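Local structure of hydroxynitrile lyase (Passiflora edulis, 5Y02) at residues A[31-34]-A[35-38]; A[85-88]-A[89-93]; A[73-76]-A[77-81]. The protein is named a hydroxynitrile lyase and probably splits cyanohydrins such as (R)-mandelonitrile into an aldehyde and hydrogen cyanide, as a homodimer. All coordinates share one frame; numbering follows the deposited sequence.

Contact 1: A[31-34]-A[35-38]. With MXN ((2R)-hydroxy(phenyl)ethanenitrile), chain M.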
ATOM      1  N   TYR A  31      13.913  -9.593  -3.469  1.00 17.70           N
ATOM      2  CA  TYR A  31      13.255  -8.744  -2.487  1.00 19.12           C
ATOM      3  C   TYR A  31      12.722  -9.594  -1.319  1.00 18.79           C
ATOM      4  O   TYR A  31      13.043  -9.323  -0.173  1.00 20.14           O
ATOM      5  CB  TYR A  31      12.106  -7.993  -3.152  1.00 18.83           C
ATOM      6  CG  TYR A  31      11.493  -6.832  -2.411  1.00 19.35           C
ATOM      7  CD1 TYR A  31      11.845  -6.486  -1.103  1.00 20.12           C
ATOM      8  CD2 TYR A  31      10.500  -6.088  -3.035  1.00 20.08           C
ATOM      9  CE1 TYR A  31      11.227  -5.427  -0.458  1.00 20.02           C
ATOM     10  CE2 TYR A  31       9.890  -5.033  -2.395  1.00 20.06           C
ATOM     11  CZ  TYR A  31      10.249  -4.710  -1.115  1.00 20.06           C
ATOM     12  OH  TYR A  31       9.636  -3.639  -0.498  1.00 21.70           O
ATOM     13  N   GLY A  32      11.947 -10.614  -1.634  1.00 19.77           N
ATOM     14  CA  GLY A  32      11.377 -11.517  -0.615  1.00 21.72           C
ATOM     15  C   GLY A  32      12.439 -12.183   0.254  1.00 22.38           C
ATOM     16  O   GLY A  32      12.274 -12.295   1.467  1.00 23.64           O
ATOM     17  N   ASN A  33      13.543 -12.569  -0.370  1.00 22.09           N
ATOM     18  CA  ASN A  33      14.670 -13.208   0.324  0.66 23.31           C
ATOM     19  C   ASN A  33      15.378 -12.319   1.372  1.00 25.00           C
ATOM     20  O   ASN A  33      16.057 -12.835   2.283  1.00 23.42           O
ATOM     21  CB  ASN A  33      15.672 -13.719  -0.704  0.66 23.45           C
ATOM     22  CG  ASN A  33      16.730 -14.615  -0.089  0.66 25.10           C
ATOM     23  OD1 ASN A  33      16.410 -15.553   0.633  0.66 26.99           O
ATOM     24  ND2 ASN A  33      17.990 -14.301  -0.337  0.66 24.63           N
ATOM     25  N   LEU A  34      15.212 -10.992   1.282  1.00 26.38           N
ATOM     26  CA  LEU A  34      15.723 -10.107   2.325  1.00 26.32           C
ATOM     27  C   LEU A  34      15.209 -10.441   3.715  1.00 26.71           C
ATOM     28  O   LEU A  34      15.923 -10.193   4.673  1.00 27.25           O
ATOM     29  CB  LEU A  34      15.444  -8.624   2.033  1.00 27.02           C
ATOM     30  CG  LEU A  34      16.270  -7.964   0.935  1.00 25.38           C
ATOM     31  CD1 LEU A  34      15.771  -6.535   0.684  1.00 24.67           C
ATOM     32  CD2 LEU A  34      17.744  -7.937   1.269  1.00 26.15           C
ATOM     33  N   GLN A  35      14.004 -11.000   3.847  1.00 27.68           N
ATOM     34  CA  GLN A  35      13.504 -11.371   5.173  1.00 29.28           C
ATOM     35  C   GLN A  35      14.212 -12.597   5.816  1.00 32.39           C
ATOM     36  O   GLN A  35      14.152 -12.772   7.039  1.00 31.94           O
ATOM     37  CB  GLN A  35      11.977 -11.501   5.170  1.00 32.02           C
ATOM     38  CG  GLN A  35      11.407 -12.778   4.614  1.00 33.97           C
ATOM     39  CD  GLN A  35       9.947 -12.616   4.239  1.00 35.09           C
ATOM     40  OE1 GLN A  35       9.127 -12.078   5.023  1.00 34.73           O
ATOM     41  NE2 GLN A  35       9.607 -13.074   3.033  1.00 33.53           N
ATOM     42  N   ASN A  36      14.892 -13.414   5.016  1.00 31.95           N
ATOM     43  CA  ASN A  36      15.685 -14.528   5.549  1.00 35.13           C
ATOM     44  C   ASN A  36      17.051 -14.083   6.037  1.00 40.64           C
ATOM     45  O   ASN A  36      17.653 -14.750   6.875  1.00 44.98           O
ATOM     46  CB  ASN A  36      15.833 -15.618   4.500  1.00 34.64           C
ATOM     47  CG  ASN A  36      14.499 -16.157   4.068  1.00 34.83           C
ATOM     48  OD1 ASN A  36      13.756 -16.705   4.876  1.00 36.36           O
ATOM     49  ND2 ASN A  36      14.159 -15.961   2.811  1.00 38.27           N
ATOM     50  N   ILE A  37      17.549 -12.973   5.499  1.00 43.33           N
ATOM     51  CA  ILE A  37      18.745 -12.334   6.027  1.00 48.56           C
ATOM     52  C   ILE A  37      18.321 -11.433   7.185  1.00 51.64           C
ATOM     53  O   ILE A  37      18.808 -11.584   8.306  1.00 58.32           O
ATOM     54  CB  ILE A  37      19.467 -11.463   4.979  1.00 49.23           C
ATOM     55  CG1 ILE A  37      19.750 -12.253   3.689  1.00 49.18           C
ATOM     56  CG2 ILE A  37      20.755 -10.895   5.573  1.00 49.66           C
ATOM     57  CD1 ILE A  37      19.954 -11.367   2.477  1.00 46.99           C
ATOM     58  N   ALA A  38      17.408 -10.504   6.889  1.00 51.72           N
ATOM     59  CA  ALA A  38      16.927  -9.502   7.847  1.00 48.42           C
ATOM     60  C   ALA A  38      15.958 -10.091   8.857  1.00 46.26           C
ATOM     61  O   ALA A  38      14.819 -10.402   8.506  1.00 48.14           O
ATOM     62  CB  ALA A  38      16.233  -8.354   7.110  1.00 47.09           C
TER
HETATM   63  C1  MXN M 201      13.456  -1.679  -0.563  1.00 27.71           C
HETATM   64  C2  MXN M 201      14.307  -1.124  -1.514  1.00 27.64           C
HETATM   65  C3  MXN M 201      15.691  -1.269  -1.402  1.00 27.84           C
HETATM   66  C4  MXN M 201      16.218  -1.989  -0.335  1.00 26.04           C
HETATM   67  C5  MXN M 201      15.378  -2.535   0.625  1.00 26.86           C
HETATM   68  C6  MXN M 201      14.000  -2.388   0.519  1.00 28.24           C
HETATM   69  C7  MXN M 201      11.994  -1.456  -0.711  1.00 29.36           C
HETATM   70  C8  MXN M 201      11.804   0.011  -0.636  1.00 29.91           C
HETATM   71  N9  MXN M 201      11.667   1.169  -0.572  1.00 30.58           N
HETATM   72  O10 MXN M 201      11.265  -2.099   0.351  1.00 30.85           O
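Gly-32 O and Asn-33 O accept the backbone N-H groups of Gln-35 and Asn-36, three residues on, before Ala-38 N returns to Leu-34 O in a short i to i+4 bond of 2.7 Å; the last turn of helix 21-37 is thus irregularly bonded, with a kink at Gln-35 and Asn-36. Two side-chain amide bonds add to this turn, one of them weak. Gln-35 holds CG between its backbone N and carbonyl carbon (chi1 79°), which lays the CG methylene against Gly-32 O and brings NE2 to the same oxygen in a weak second bond of 3.2 Å. Its OE1 has a weak bond to Trp-44 N. On the outer side the side chains of Asn-33 and Asn-36 cross at about a right angle, their amide planes tilted against each other: Asn-36 ND2 donates to Asn-33 OD1 over 3.2 Å, fairly straight at 152°. Leu-34 CD2 meets Ile-37 CD1 loosely at 4.3 Å, whereas its other methyl, CD1, lies 4.0 Å from C5 of the mandelonitrile phenyl ring. Tyr-31 extends from the inner side of the helix with CG anti to the backbone N (chi1 -166°), carrying its hydroxyl to the ligand. There Tyr-31 OH and ligand O10 share a very short hydrogen bond of 2.4 Å, in which either oxygen could be the donor. The ligand is also hydrogen-bonded to His-9 NE2, while the Tyr-31 ring meets those of Trp-44, Tyr-65, Phe-87 and Phe-91. This frayed helix end therefore forms one wall of the cyanohydrin pocket in a stress-responsive A/B barrel domain, of the dimeric alpha-beta barrel clan, with a polar outer side and Tyr-31 and Leu-34 turned to the substrate.

Contact 2: A[85-88]-A[89-93]. With MXN ((2R)-hydroxy(phenyl)ethanenitrile), chain M.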
ATOM      1  N   LEU A  85      21.301  -2.567   0.798  1.00 20.36           N
ATOM      2  CA  LEU A  85      21.977  -1.673  -0.140  1.00 22.54           C
ATOM      3  C   LEU A  85      22.296  -2.384  -1.453  1.00 22.45           C
ATOM      4  O   LEU A  85      22.217  -1.770  -2.519  1.00 21.12           O
ATOM      5  CB  LEU A  85      23.255  -1.088   0.456  1.00 23.97           C
ATOM      6  CG  LEU A  85      23.104  -0.144   1.645  1.00 25.00           C
ATOM      7  CD1 LEU A  85      24.484   0.107   2.237  1.00 26.60           C
ATOM      8  CD2 LEU A  85      22.432   1.167   1.267  1.00 26.64           C
ATOM      9  N   GLU A  86      22.652  -3.664  -1.378  1.00 22.10           N
ATOM     10  CA  GLU A  86      22.896  -4.438  -2.591  1.00 23.70           C
ATOM     11  C   GLU A  86      21.632  -4.630  -3.404  1.00 21.48           C
ATOM     12  O   GLU A  86      21.670  -4.526  -4.622  1.00 20.99           O
ATOM     13  CB  GLU A  86      23.547  -5.794  -2.284  1.00 26.42           C
ATOM     14  CG  GLU A  86      24.988  -5.670  -1.797  1.00 30.68           C
ATOM     15  CD  GLU A  86      25.890  -4.936  -2.783  1.00 34.70           C
ATOM     16  OE1 GLU A  86      26.072  -5.447  -3.900  1.00 40.90           O
ATOM     17  OE2 GLU A  86      26.405  -3.843  -2.454  1.00 38.52           O
ATOM     18  N   PHE A  87      20.520  -4.920  -2.728  1.00 19.59           N
ATOM     19  CA  PHE A  87      19.235  -5.038  -3.407  1.00 19.07           C
ATOM     20  C   PHE A  87      18.811  -3.702  -4.052  1.00 18.62           C
ATOM     21  O   PHE A  87      18.290  -3.701  -5.163  1.00 18.49           O
ATOM     22  CB  PHE A  87      18.162  -5.558  -2.454  1.00 18.81           C
ATOM     23  CG  PHE A  87      16.817  -5.671  -3.092  1.00 19.03           C
ATOM     24  CD1 PHE A  87      16.605  -6.598  -4.099  1.00 19.84           C
ATOM     25  CD2 PHE A  87      15.785  -4.813  -2.739  1.00 19.01           C
ATOM     26  CE1 PHE A  87      15.381  -6.675  -4.743  1.00 20.24           C
ATOM     27  CE2 PHE A  87      14.550  -4.897  -3.364  1.00 19.04           C
ATOM     28  CZ  PHE A  87      14.349  -5.834  -4.365  1.00 19.89           C
ATOM     29  N   ALA A  88      19.070  -2.579  -3.379  1.00 17.90           N
ATOM     30  CA  ALA A  88      18.694  -1.245  -3.898  1.00 18.26           C
ATOM     31  C   ALA A  88      19.321  -0.956  -5.259  1.00 18.62           C
ATOM     32  O   ALA A  88      18.718  -0.279  -6.085  1.00 18.80           O
ATOM     33  CB  ALA A  88      19.084  -0.146  -2.913  1.00 18.68           C
ATOM     34  N   LYS A  89      20.533  -1.470  -5.465  1.00 18.80           N
ATOM     35  CA  LYS A  89      21.251  -1.306  -6.740  1.00 19.97           C
ATOM     36  C   LYS A  89      20.544  -1.969  -7.919  1.00 19.54           C
ATOM     37  O   LYS A  89      20.664  -1.503  -9.049  1.00 18.13           O
ATOM     38  CB  LYS A  89      22.673  -1.867  -6.631  1.00 21.41           C
ATOM     39  CG  LYS A  89      23.571  -1.064  -5.720  1.00 23.51           C
ATOM     40  CD  LYS A  89      24.931  -1.728  -5.579  1.00 24.97           C
ATOM     41  CE  LYS A  89      25.760  -0.966  -4.568  1.00 27.67           C
ATOM     42  NZ  LYS A  89      27.181  -1.398  -4.576  1.00 29.80           N
ATOM     43  N   GLU A  90      19.818  -3.054  -7.662  1.00 18.92           N
ATOM     44  CA  GLU A  90      19.017  -3.648  -8.714  1.00 20.60           C
ATOM     45  C   GLU A  90      17.580  -3.165  -8.712  1.00 18.45           C
ATOM     46  O   GLU A  90      17.013  -3.009  -9.769  1.00 19.15           O
ATOM     47  CB  GLU A  90      19.138  -5.167  -8.744  1.00 23.45           C
ATOM     48  CG  GLU A  90      18.435  -5.951  -7.674  1.00 26.10           C
ATOM     49  CD  GLU A  90      18.250  -7.428  -8.047  1.00 26.87           C
ATOM     50  OE1 GLU A  90      18.859  -7.942  -9.017  1.00 31.43           O
ATOM     51  OE2 GLU A  90      17.467  -8.089  -7.373  1.00 25.71           O
ATOM     52  N   PHE A  91      16.999  -2.896  -7.539  1.00 17.17           N
ATOM     53  CA  PHE A  91      15.579  -2.575  -7.478  1.00 17.27           C
ATOM     54  C   PHE A  91      15.221  -1.187  -8.021  1.00 16.71           C
ATOM     55  O   PHE A  91      14.364  -1.084  -8.882  1.00 16.66           O
ATOM     56  CB  PHE A  91      15.057  -2.735  -6.062  1.00 16.88           C
ATOM     57  CG  PHE A  91      13.577  -2.549  -5.956  1.00 17.25           C
ATOM     58  CD1 PHE A  91      12.715  -3.464  -6.546  1.00 17.31           C
ATOM     59  CD2 PHE A  91      13.046  -1.453  -5.278  1.00 17.82           C
ATOM     60  CE1 PHE A  91      11.336  -3.296  -6.463  1.00 17.85           C
ATOM     61  CE2 PHE A  91      11.678  -1.279  -5.187  1.00 18.28           C
ATOM     62  CZ  PHE A  91      10.826  -2.198  -5.774  1.00 18.14           C
ATOM     63  N   PHE A  92      15.855  -0.134  -7.511  1.00 16.20           N
ATOM     64  CA  PHE A  92      15.461   1.230  -7.888  1.00 17.17           C
ATOM     65  C   PHE A  92      15.682   1.529  -9.375  1.00 16.74           C
ATOM     66  O   PHE A  92      14.799   2.103 -10.010  1.00 16.25           O
ATOM     67  CB  PHE A  92      16.115   2.288  -6.972  1.00 18.12           C
ATOM     68  CG  PHE A  92      15.628   2.211  -5.540  1.00 18.81           C
ATOM     69  CD1 PHE A  92      14.274   2.317  -5.250  1.00 19.15           C
ATOM     70  CD2 PHE A  92      16.518   2.043  -4.489  1.00 20.13           C
ATOM     71  CE1 PHE A  92      13.808   2.219  -3.951  1.00 20.01           C
ATOM     72  CE2 PHE A  92      16.066   1.969  -3.178  1.00 20.12           C
ATOM     73  CZ  PHE A  92      14.702   2.054  -2.905  1.00 20.30           C
ATOM     74  N   PRO A  93      16.825   1.091  -9.949  1.00 16.61           N
ATOM     75  CA  PRO A  93      17.005   1.297 -11.403  1.00 16.57           C
ATOM     76  C   PRO A  93      16.038   0.500 -12.283  1.00 16.47           C
ATOM     77  O   PRO A  93      15.783   0.898 -13.439  1.00 16.77           O
ATOM     78  CB  PRO A  93      18.472   0.892 -11.641  1.00 17.28           C
ATOM     79  CG  PRO A  93      19.118   1.096 -10.296  1.00 16.95           C
ATOM     80  CD  PRO A  93      18.066   0.595  -9.330  1.00 16.67           C
TER
HETATM   81  C1  MXN M 201      13.456  -1.679  -0.563  1.00 27.71           C
HETATM   82  C2  MXN M 201      14.307  -1.124  -1.514  1.00 27.64           C
HETATM   83  C3  MXN M 201      15.691  -1.269  -1.402  1.00 27.84           C
HETATM   84  C4  MXN M 201      16.218  -1.989  -0.335  1.00 26.04           C
HETATM   85  C5  MXN M 201      15.378  -2.535   0.625  1.00 26.86           C
HETATM   86  C6  MXN M 201      14.000  -2.388   0.519  1.00 28.24           C
HETATM   87  C7  MXN M 201      11.994  -1.456  -0.711  1.00 29.36           C
HETATM   88  C8  MXN M 201      11.804   0.011  -0.636  1.00 29.91           C
HETATM   89  N9  MXN M 201      11.667   1.169  -0.572  1.00 30.58           N
HETATM   90  O10 MXN M 201      11.265  -2.099   0.351  1.00 30.85           O
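The Phe-87 ring carries Phe-91 CB over one face, a CH-pi contact 3.8 Å from the ring centroid, and meets C4 of the mandelonitrile phenyl group in plane at its edge, 3.7 Å from CD2. The Phe-91 ring follows its CB: the two planes lie 21° apart but are slid so far, with centroids 5.2 Å apart, that they barely overlap. Glu-90 OE2 approaches Phe-87 CE1 obliquely at 3.6 Å, close to the like-charged Asp-30. Phe-92 CZ reaches ligand C2 at 3.5 Å, and its CE2 packs on Ala-88 CB; Arg-57 of the second subunit makes a cation-pi contact with this ring. In the backbone, Phe-87 O accepts both Glu-90 N and Phe-91 N, the latter at 2.8 Å. An alanine at Phe-87 would remove the ring from beneath Phe-91 CB and is likely to open a gap beside the ligand phenyl, with the Phe-91 ring freer to turn. On the outer side, Glu-86 OE2 and Lys-89 NZ form a weak salt bridge of 3.3 Å. Helix 82-91 is thus two-sided: Glu-86 and Lys-89 pair on its outer side, while its aromatic carbons offer the phenyl group of the cyanohydrin apolar packing.

Contact 3: A[73-76]-A[77-81]. With MXN ((2R)-hydroxy(phenyl)ethanenitrile), chain M.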
ATOM      1  N   ALA A  73      13.526   2.527  14.156  1.00 24.33           N
ATOM      2  CA  ALA A  73      14.939   2.151  14.361  1.00 24.62           C
ATOM      3  C   ALA A  73      15.308   0.893  13.585  1.00 22.76           C
ATOM      4  O   ALA A  73      16.334   0.847  12.902  1.00 22.61           O
ATOM      5  CB  ALA A  73      15.233   1.943  15.845  1.00 26.12           C
ATOM      6  N   ASP A  74      14.460  -0.121  13.693  1.00 22.46           N
ATOM      7  CA  ASP A  74      14.690  -1.384  13.006  1.00 24.09           C
ATOM      8  C   ASP A  74      14.597  -1.216  11.488  1.00 22.33           C
ATOM      9  O   ASP A  74      15.423  -1.763  10.770  1.00 21.35           O
ATOM     10  CB  ASP A  74      13.715  -2.460  13.480  1.00 25.74           C
ATOM     11  CG  ASP A  74      14.010  -2.932  14.899  1.00 28.83           C
ATOM     12  OD1 ASP A  74      15.169  -3.267  15.178  1.00 31.65           O
ATOM     13  OD2 ASP A  74      13.079  -2.957  15.733  1.00 31.86           O
ATOM     14  N   PHE A  75      13.634  -0.425  11.016  1.00 20.44           N
ATOM     15  CA  PHE A  75      13.552  -0.131   9.585  1.00 21.00           C
ATOM     16  C   PHE A  75      14.837   0.501   9.046  1.00 19.87           C
ATOM     17  O   PHE A  75      15.369   0.077   8.016  1.00 20.43           O
ATOM     18  CB  PHE A  75      12.352   0.771   9.241  1.00 21.07           C
ATOM     19  CG  PHE A  75      12.318   1.144   7.790  1.00 20.26           C
ATOM     20  CD1 PHE A  75      11.986   0.197   6.842  1.00 20.40           C
ATOM     21  CD2 PHE A  75      12.722   2.392   7.372  1.00 21.54           C
ATOM     22  CE1 PHE A  75      11.974   0.509   5.486  1.00 20.41           C
ATOM     23  CE2 PHE A  75      12.733   2.716   6.019  1.00 21.48           C
ATOM     24  CZ  PHE A  75      12.370   1.767   5.078  1.00 21.61           C
ATOM     25  N   LEU A  76      15.324   1.515   9.741  1.00 19.56           N
ATOM     26  CA  LEU A  76      16.504   2.237   9.310  1.00 21.46           C
ATOM     27  C   LEU A  76      17.781   1.389   9.396  1.00 23.04           C
ATOM     28  O   LEU A  76      18.634   1.462   8.510  1.00 24.26           O
ATOM     29  CB  LEU A  76      16.628   3.543  10.089  1.00 22.76           C
ATOM     30  CG  LEU A  76      15.554   4.582   9.750  1.00 22.28           C
ATOM     31  CD1 LEU A  76      15.576   5.743  10.731  1.00 22.76           C
ATOM     32  CD2 LEU A  76      15.726   5.097   8.324  1.00 23.72           C
ATOM     33  N   ASN A  77      17.891   0.552  10.422  1.00 24.31           N
ATOM     34  CA  ASN A  77      18.994  -0.441  10.460  1.00 25.67           C
ATOM     35  C   ASN A  77      18.926  -1.387   9.250  1.00 24.54           C
ATOM     36  O   ASN A  77      19.934  -1.628   8.594  1.00 24.88           O
ATOM     37  CB  ASN A  77      18.970  -1.239  11.768  1.00 27.05           C
ATOM     38  CG  ASN A  77      19.408  -0.411  12.967  1.00 29.40           C
ATOM     39  OD1 ASN A  77      20.236   0.494  12.841  1.00 32.87           O
ATOM     40  ND2 ASN A  77      18.854  -0.719  14.136  1.00 32.01           N
ATOM     41  N   PHE A  78      17.727  -1.890   8.958  1.00 23.90           N
ATOM     42  CA  PHE A  78      17.485  -2.708   7.764  1.00 23.90           C
ATOM     43  C   PHE A  78      17.865  -1.991   6.461  1.00 24.23           C
ATOM     44  O   PHE A  78      18.656  -2.510   5.659  1.00 22.38           O
ATOM     45  CB  PHE A  78      16.020  -3.126   7.707  1.00 24.15           C
ATOM     46  CG  PHE A  78      15.597  -3.698   6.383  1.00 24.56           C
ATOM     47  CD1 PHE A  78      15.885  -5.023   6.063  1.00 25.32           C
ATOM     48  CD2 PHE A  78      14.902  -2.913   5.457  1.00 24.84           C
ATOM     49  CE1 PHE A  78      15.485  -5.562   4.845  1.00 26.41           C
ATOM     50  CE2 PHE A  78      14.505  -3.445   4.232  1.00 25.61           C
ATOM     51  CZ  PHE A  78      14.801  -4.772   3.925  1.00 25.03           C
ATOM     52  N   PHE A  79      17.311  -0.797   6.266  1.00 23.76           N
ATOM     53  CA  PHE A  79      17.389  -0.106   4.970  1.00 25.47           C
ATOM     54  C   PHE A  79      18.818   0.272   4.567  1.00 25.25           C
ATOM     55  O   PHE A  79      19.134   0.315   3.373  1.00 23.69           O
ATOM     56  CB  PHE A  79      16.469   1.126   4.970  1.00 27.48           C
ATOM     57  CG  PHE A  79      16.129   1.627   3.600  1.00 29.19           C
ATOM     58  CD1 PHE A  79      15.320   0.875   2.759  1.00 30.72           C
ATOM     59  CD2 PHE A  79      16.619   2.846   3.147  1.00 31.92           C
ATOM     60  CE1 PHE A  79      15.003   1.333   1.486  1.00 32.83           C
ATOM     61  CE2 PHE A  79      16.299   3.313   1.877  1.00 33.46           C
ATOM     62  CZ  PHE A  79      15.490   2.557   1.049  1.00 31.86           C
ATOM     63  N   TYR A  80      19.685   0.510   5.554  1.00 25.50           N
ATOM     64  CA  TYR A  80      21.091   0.803   5.289  1.00 27.04           C
ATOM     65  C   TYR A  80      22.028  -0.370   5.585  1.00 25.63           C
ATOM     66  O   TYR A  80      23.244  -0.186   5.597  1.00 28.75           O
ATOM     67  CB  TYR A  80      21.492   2.102   6.008  1.00 29.07           C
ATOM     68  CG  TYR A  80      20.698   3.268   5.435  1.00 31.24           C
ATOM     69  CD1 TYR A  80      21.122   3.928   4.282  1.00 33.14           C
ATOM     70  CD2 TYR A  80      19.480   3.650   5.999  1.00 32.79           C
ATOM     71  CE1 TYR A  80      20.376   4.968   3.732  1.00 34.15           C
ATOM     72  CE2 TYR A  80      18.727   4.678   5.460  1.00 33.82           C
ATOM     73  CZ  TYR A  80      19.175   5.332   4.326  1.00 34.72           C
ATOM     74  OH  TYR A  80      18.420   6.347   3.798  1.00 35.57           O
ATOM     75  N   SER A  81      21.474  -1.570   5.759  1.00 25.09           N
ATOM     76  CA  SER A  81      22.277  -2.787   5.929  1.00 25.50           C
ATOM     77  C   SER A  81      22.878  -3.193   4.581  1.00 25.04           C
ATOM     78  O   SER A  81      22.349  -2.824   3.523  1.00 23.86           O
ATOM     79  CB  SER A  81      21.447  -3.948   6.496  1.00 26.16           C
ATOM     80  OG  SER A  81      20.473  -4.440   5.572  1.00 25.41           O
TER
HETATM   81  C1  MXN M 201      13.456  -1.679  -0.563  1.00 27.71           C
HETATM   82  C2  MXN M 201      14.307  -1.124  -1.514  1.00 27.64           C
HETATM   83  C3  MXN M 201      15.691  -1.269  -1.402  1.00 27.84           C
HETATM   84  C4  MXN M 201      16.218  -1.989  -0.335  1.00 26.04           C
HETATM   85  C5  MXN M 201      15.378  -2.535   0.625  1.00 26.86           C
HETATM   86  C6  MXN M 201      14.000  -2.388   0.519  1.00 28.24           C
HETATM   87  C7  MXN M 201      11.994  -1.456  -0.711  1.00 29.36           C
HETATM   88  C8  MXN M 201      11.804   0.011  -0.636  1.00 29.91           C
HETATM   89  N9  MXN M 201      11.667   1.169  -0.572  1.00 30.58           N
HETATM   90  O10 MXN M 201      11.265  -2.099   0.351  1.00 30.85           O
HETATM   91  O   HOH W   1      17.498  -3.660  13.904  1.00 38.35           O
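Phe-75 and Phe-79, one helical turn apart, lie side by side and point the same way. Both have CG anti to the backbone N (chi1 176° and -161°), an orientation that sends both rings off the same side of the helix; their planes are 21° apart but slid, with centroids separated by 5.4 Å. Phe-79 CB sits over one face of the Phe-75 ring toward its rim, and Phe-75 CZ touches Phe-79 CD1 at 3.9 Å. Phe-79 CE1 comes within 3.9 Å of the nitrile N9 of mandelonitrile. Phe-78 takes a similar first torsion and brings CE2 to 3.8 Å from ligand C5, while Phe-75 O lies in plane at its ring edge. Leu-76 and Tyr-80 swing CG beside the backbone N, running alongside each other with Leu-76 CD2 4.2 Å from Tyr-80 CE2; Leu-76 O meets the edge of the tyrosine ring. On the polar side one water bridges Asp-74 OD1, to which it donates at 2.7 Å, and Asn-77 ND2, from which it accepts. Asp-74 OD2 is held by Ser-71 OG. The last turn closes at Phe-78 O, gripped by Ser-81 N and by Ser-81 OG, which donates in the carbonyl plane onto a lone pair at 2.7 Å; Ser-81 also stands at the N-cap of the next helix. Helix 72-79 packs on strand 63-69, whose Phe-69 meets the rings of Phe-75 (edge-to-face) and Phe-78, and is followed by helix 82-91; His-9 of strand 7-15 lies against Phe-75, Val-54 of the second subunit packs on Leu-76, and Glu-55 of that subunit on Phe-75 and Phe-79.

How the contacts relate
Along the chain contact 1 comes first, at the end of helix 21-37; contact 3 follows on helix 72-79 and contact 2 on helix 82-91, the next helix. Their centres lie about 13 to 15 Å from one another, all in the one A/B barrel domain, and all three touch the same mandelonitrile. They also touch directly: Tyr-31 CB meets Phe-87 CZ at 3.3 Å between contacts 1 and 2, Ala-38 CB meets Phe-78 CD1 at 3.5 Å between contacts 1 and 3, and Leu-85 CD1 packs on Tyr-80 O between contacts 2 and 3. Three helices, with His-9, Val-11 and Val-100 of the antiparallel sheet, line one largely aromatic pocket.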